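Local coordinates for hypothetical protein Atu2327 (Agrobacterium tumefaciens, PDB 2O8I) that is of unproven activity but probably decarboxylates 2-oxo-4-hydroxy-4-carboxy-5-ureidoimidazoline to (S)-allantoin in urate breakdown, at residues A54-V59 against T145-V150; S105-T108 against G112-F115. One frame throughout, in Å; residues are numbered along the deposited sequence.

Contact 1 of 2, residues A54-V59 against T145-V150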
loop_
_atom_site.group_PDB
_atom_site.type_symbol
_atom_site.label_atom_id
_atom_site.label_comp_id
_atom_site.label_asym_id
_atom_site.label_seq_id
_atom_site.Cartn_x
_atom_site.Cartn_y
_atom_site.Cartn_z
ATOM N N ALA A 54 2.467 0.380 -23.038
ATOM C CA ALA A 54 3.199 -0.530 -22.137
ATOM C C ALA A 54 3.366 0.087 -20.738
ATOM O O ALA A 54 3.158 -0.585 -19.730
ATOM C CB ALA A 54 4.578 -0.912 -22.713
ATOM N N GLU A 55 3.748 1.367 -20.697
ATOM C CA GLU A 55 4.010 2.036 -19.428
ATOM C C GLU A 55 2.738 2.162 -18.598
ATOM O O GLU A 55 2.749 1.842 -17.405
ATOM C CB GLU A 55 4.701 3.394 -19.642
ATOM C CG GLU A 55 6.161 3.281 -20.141
ATOM C CD GLU A 55 6.755 4.642 -20.574
ATOM O OE1 GLU A 55 5.969 5.538 -21.012
ATOM O OE2 GLU A 55 8.004 4.813 -20.471
ATOM N N ARG A 56 1.645 2.579 -19.231
ATOM C CA ARG A 56 0.347 2.620 -18.587
ATOM C C ARG A 56 -0.077 1.230 -18.071
ATOM O O ARG A 56 -0.601 1.093 -16.943
ATOM C CB ARG A 56 -0.690 3.227 -19.522
ATOM C CG ARG A 56 -0.413 4.710 -19.788
ATOM C CD ARG A 56 -1.019 5.255 -21.108
ATOM N NE ARG A 56 -2.466 5.043 -21.209
ATOM C CZ ARG A 56 -3.396 5.735 -20.545
ATOM N NH1 ARG A 56 -3.065 6.714 -19.706
ATOM N NH2 ARG A 56 -4.677 5.431 -20.706
ATOM N N LEU A 57 0.189 0.195 -18.865
ATOM C CA LEU A 57 -0.105 -1.181 -18.443
ATOM C C LEU A 57 0.717 -1.560 -17.204
ATOM O O LEU A 57 0.203 -2.252 -16.288
ATOM C CB LEU A 57 0.117 -2.183 -19.575
ATOM C CG LEU A 57 -0.257 -3.633 -19.236
ATOM C CD1 LEU A 57 -1.769 -3.776 -19.005
ATOM C CD2 LEU A 57 0.207 -4.602 -20.345
ATOM N N GLY A 58 1.972 -1.087 -17.166
ATOM C CA GLY A 58 2.836 -1.255 -15.987
ATOM C C GLY A 58 2.265 -0.598 -14.728
ATOM O O GLY A 58 2.403 -1.111 -13.617
ATOM N N VAL A 59 1.592 0.532 -14.895
ATOM C CA VAL A 59 1.060 1.260 -13.749
ATOM C C VAL A 59 -0.090 0.473 -13.187
ATOM O O VAL A 59 -0.208 0.337 -11.973
ATOM C CB VAL A 59 0.593 2.682 -14.148
ATOM C CG1 VAL A 59 -0.243 3.327 -13.063
ATOM C CG2 VAL A 59 1.799 3.564 -14.564
ATOM N N THR A 145 -11.598 1.873 -18.210
ATOM C CA THR A 145 -12.095 2.007 -16.842
ATOM C C THR A 145 -10.968 2.025 -15.802
ATOM O O THR A 145 -10.941 2.930 -14.967
ATOM C CB THR A 145 -13.097 0.893 -16.514
ATOM O OG1 THR A 145 -14.217 1.065 -17.344
ATOM C CG2 THR A 145 -13.607 0.958 -15.082
ATOM N N ALA A 146 -10.053 1.046 -15.864
ATOM C CA ALA A 146 -8.970 0.904 -14.885
ATOM C C ALA A 146 -8.091 2.117 -14.875
ATOM O O ALA A 146 -7.781 2.613 -13.814
ATOM C CB ALA A 146 -8.143 -0.322 -15.141
ATOM N N THR A 147 -7.706 2.614 -16.051
ATOM C CA THR A 147 -6.879 3.821 -16.137
ATOM C C THR A 147 -7.612 5.041 -15.573
ATOM O O THR A 147 -6.990 5.913 -14.960
ATOM C CB THR A 147 -6.397 4.141 -17.599
ATOM O OG1 THR A 147 -7.527 4.272 -18.462
ATOM C CG2 THR A 147 -5.449 3.080 -18.131
ATOM N N GLY A 148 -8.925 5.095 -15.794
ATOM C CA GLY A 148 -9.775 6.160 -15.257
ATOM C C GLY A 148 -9.763 6.108 -13.742
ATOM O O GLY A 148 -9.677 7.133 -13.087
ATOM N N GLN A 149 -9.831 4.897 -13.190
ATOM C CA GLN A 149 -9.873 4.699 -11.761
ATOM C C GLN A 149 -8.536 5.047 -11.081
ATOM O O GLN A 149 -8.521 5.615 -9.998
ATOM C CB GLN A 149 -10.300 3.256 -11.428
ATOM C CG GLN A 149 -11.791 2.988 -11.715
ATOM C CD GLN A 149 -12.750 3.826 -10.871
ATOM O OE1 GLN A 149 -12.786 3.738 -9.630
ATOM N NE2 GLN A 149 -13.524 4.633 -11.530
ATOM N N VAL A 150 -7.432 4.684 -11.717
ATOM C CA VAL A 150 -6.101 4.997 -11.240
ATOM C C VAL A 150 -5.943 6.532 -11.102
ATOM O O VAL A 150 -5.309 7.039 -10.168
ATOM C CB VAL A 150 -5.032 4.388 -12.178
ATOM C CG1 VAL A 150 -3.779 5.192 -12.144
ATOM C CG2 VAL A 150 -4.725 2.989 -11.759
#

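Contact 2 of 2, residues S105-T108 against G112-F115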
loop_
_atom_site.group_PDB
_atom_site.type_symbol
_atom_site.label_atom_id
_atom_site.label_comp_id
_atom_site.label_asym_id
_atom_site.label_seq_id
_atom_site.Cartn_x
_atom_site.Cartn_y
_atom_site.Cartn_z
ATOM N N SER A 105 -8.622 -12.301 -7.692
ATOM C CA SER A 105 -7.928 -13.362 -8.440
ATOM C C SER A 105 -8.602 -13.662 -9.751
ATOM O O SER A 105 -7.925 -13.809 -10.750
ATOM C CB SER A 105 -7.838 -14.648 -7.658
ATOM O OG SER A 105 -7.057 -14.409 -6.517
ATOM N N ALA A 106 -9.926 -13.749 -9.750
ATOM C CA ALA A 106 -10.665 -14.074 -10.976
ATOM C C ALA A 106 -10.435 -12.996 -12.037
ATOM O O ALA A 106 -10.156 -13.316 -13.205
ATOM C CB ALA A 106 -12.175 -14.308 -10.705
ATOM N N TYR A 107 -10.508 -11.741 -11.592
ATOM C CA TYR A 107 -10.378 -10.576 -12.442
ATOM C C TYR A 107 -8.988 -10.462 -13.071
ATOM O O TYR A 107 -8.840 -10.302 -14.287
ATOM C CB TYR A 107 -10.697 -9.317 -11.633
ATOM C CG TYR A 107 -10.612 -8.021 -12.418
ATOM C CD1 TYR A 107 -11.762 -7.449 -13.003
ATOM C CD2 TYR A 107 -9.404 -7.351 -12.555
ATOM C CE1 TYR A 107 -11.714 -6.242 -13.689
ATOM C CE2 TYR A 107 -9.337 -6.148 -13.257
ATOM C CZ TYR A 107 -10.490 -5.588 -13.817
ATOM O OH TYR A 107 -10.396 -4.383 -14.523
ATOM N N THR A 108 -7.964 -10.538 -12.238
ATOM C CA THR A 108 -6.610 -10.495 -12.757
ATOM C C THR A 108 -6.325 -11.693 -13.689
ATOM O O THR A 108 -5.584 -11.551 -14.660
ATOM C CB THR A 108 -5.518 -10.218 -11.637
ATOM O OG1 THR A 108 -4.238 -10.588 -12.123
ATOM C CG2 THR A 108 -5.758 -10.994 -10.411
ATOM N N GLY A 112 -5.238 -9.499 -16.461
ATOM C CA GLY A 112 -3.782 -9.460 -16.305
ATOM C C GLY A 112 -3.276 -8.281 -15.504
ATOM O O GLY A 112 -2.104 -7.900 -15.636
ATOM N N PHE A 113 -4.169 -7.685 -14.718
ATOM C CA PHE A 113 -3.838 -6.652 -13.737
ATOM C C PHE A 113 -4.924 -6.672 -12.666
ATOM O O PHE A 113 -6.030 -7.155 -12.937
ATOM C CB PHE A 113 -3.704 -5.243 -14.374
ATOM C CG PHE A 113 -4.799 -4.879 -15.363
ATOM C CD1 PHE A 113 -4.581 -5.006 -16.739
ATOM C CD2 PHE A 113 -6.044 -4.395 -14.920
ATOM C CE1 PHE A 113 -5.599 -4.670 -17.672
ATOM C CE2 PHE A 113 -7.073 -4.058 -15.843
ATOM C CZ PHE A 113 -6.851 -4.192 -17.217
ATOM N N PRO A 114 -4.648 -6.114 -11.472
ATOM C CA PRO A 114 -5.633 -6.183 -10.395
ATOM C C PRO A 114 -6.916 -5.423 -10.688
ATOM O O PRO A 114 -6.961 -4.596 -11.617
ATOM C CB PRO A 114 -4.928 -5.501 -9.231
ATOM C CG PRO A 114 -3.477 -5.582 -9.571
ATOM C CD PRO A 114 -3.461 -5.366 -11.050
ATOM N N PHE A 115 -7.945 -5.693 -9.886
ATOM C CA PHE A 115 -9.191 -4.966 -9.942
ATOM C C PHE A 115 -8.962 -3.641 -9.227
ATOM O O PHE A 115 -8.659 -3.591 -8.030
ATOM C CB PHE A 115 -10.278 -5.781 -9.261
ATOM C CG PHE A 115 -11.611 -5.108 -9.240
ATOM C CD1 PHE A 115 -12.283 -4.842 -10.420
ATOM C CD2 PHE A 115 -12.210 -4.753 -8.016
ATOM C CE1 PHE A 115 -13.521 -4.203 -10.415
ATOM C CE2 PHE A 115 -13.470 -4.137 -7.985
ATOM C CZ PHE A 115 -14.124 -3.833 -9.198
HETATM O O HOH W 1 -8.749 -2.955 -12.918
#

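Contact 1 of 2, residues A54-V59 against T145-V150
The guanidinium group of R56 reaches across to T147 and lays one face against its methyl group. NH2 of R56 lies 3.6 Å from CG2 of T147, a packing contact without a hydrogen bond. The two side chains cross at about a right angle. A bend in the arginine chain at chi3 (56°) helps bring the flat end round to T147. One turn further along both helices, V59 and V150 meet through single methyls, CG1 to CG1 at 4.1 Å. Both valines point toward the opposite helix.

The polar groups are held by other partners. R56 forms a salt bridge through NE to E53, and its NH1 bonds to the backbone O of F48. The F48 ring makes a cation-pi contact with R56 and also touches V59, T147 and V150. OG1 of T147 sits between its own N and carbonyl carbon (chi1 57°) and bonds back to the carbonyls of F143 and A144, while the methyl faces R56. The contact is therefore a sparse, buried packing of helix 53-62 on helix 139-161, with F48 of helix 37-50 packed against both helices, within an all-helical fold.

Contact 2 of 2, residues S105-T108 against G112-F115
Y107 OH is linked to P114 O through one water. The water donates to both atoms, at 2.7 Å from Y107 OH and 2.8 Å from P114 O. The same hydroxyl bonds to E142 OE1, and R134 NH2 adds a weak bond. Several groups thus hold the phenol end in place. The water also lies in the plane of the F113 ring, at its edge. CE2 of F113 comes to 3.6 Å from Y107 OH, and the two side chains meet obliquely.

With CG anti to the backbone N (chi1 -179°), the Y107 ring is carried toward 112-115, where F115 meets one face of it. The two rings form an edge-to-face pair, with centroids 5.1 Å apart and planes at 71°. F115 CD1 leads, 3.6 Å from Y107 CE1 and offset toward the rim. F115 CB adds a CH-pi contact over the same ring, 4.0 Å from its centroid. At the edge of the Y107 ring, near its plane, lies the carbonyl O of F113. This oxygen also takes a CA-H...O contact from T108 CA.

The backbone closes the helix end. G112 N donates to T108 O at 2.8 Å, with an angle of 139° at the hydrogen. G112 is the first residue to leave helical angles, and its positive phi suits glycine. G112 O in turn accepts a bond from R61 NE of helix 53-62. Beyond the contact, F131 of helix 124-135 touches Y107, and N104 touches both P114 and F115. The arrangement is a helix C-terminus closed by a glycine with positive phi at the C' position, after which the chain folds back and packs F115 against an aromatic residue from the last turns of helix 94-111.

Contact 1 is buried and lies nearer the centre of the chain, while contact 2 is partly buried and farther out. Their centres are about 13 Å apart. Contact 1 joins two helices distant in sequence and relies on one methyl pair and a guanidinium laid on a methyl, with no hydrogen bond between its segments. Contact 2 is local, joining a helix to the loop that follows it, and adds a backbone bond, a bridging water and an aromatic pair. It is nested along the chain inside the loop closed by contact 1. F113 connects them: its CD1 packs 3.8 Å from L57 CD1, and its CE2 lies 3.9 Å from A146 CB. One ring thus touches both helices of contact 1.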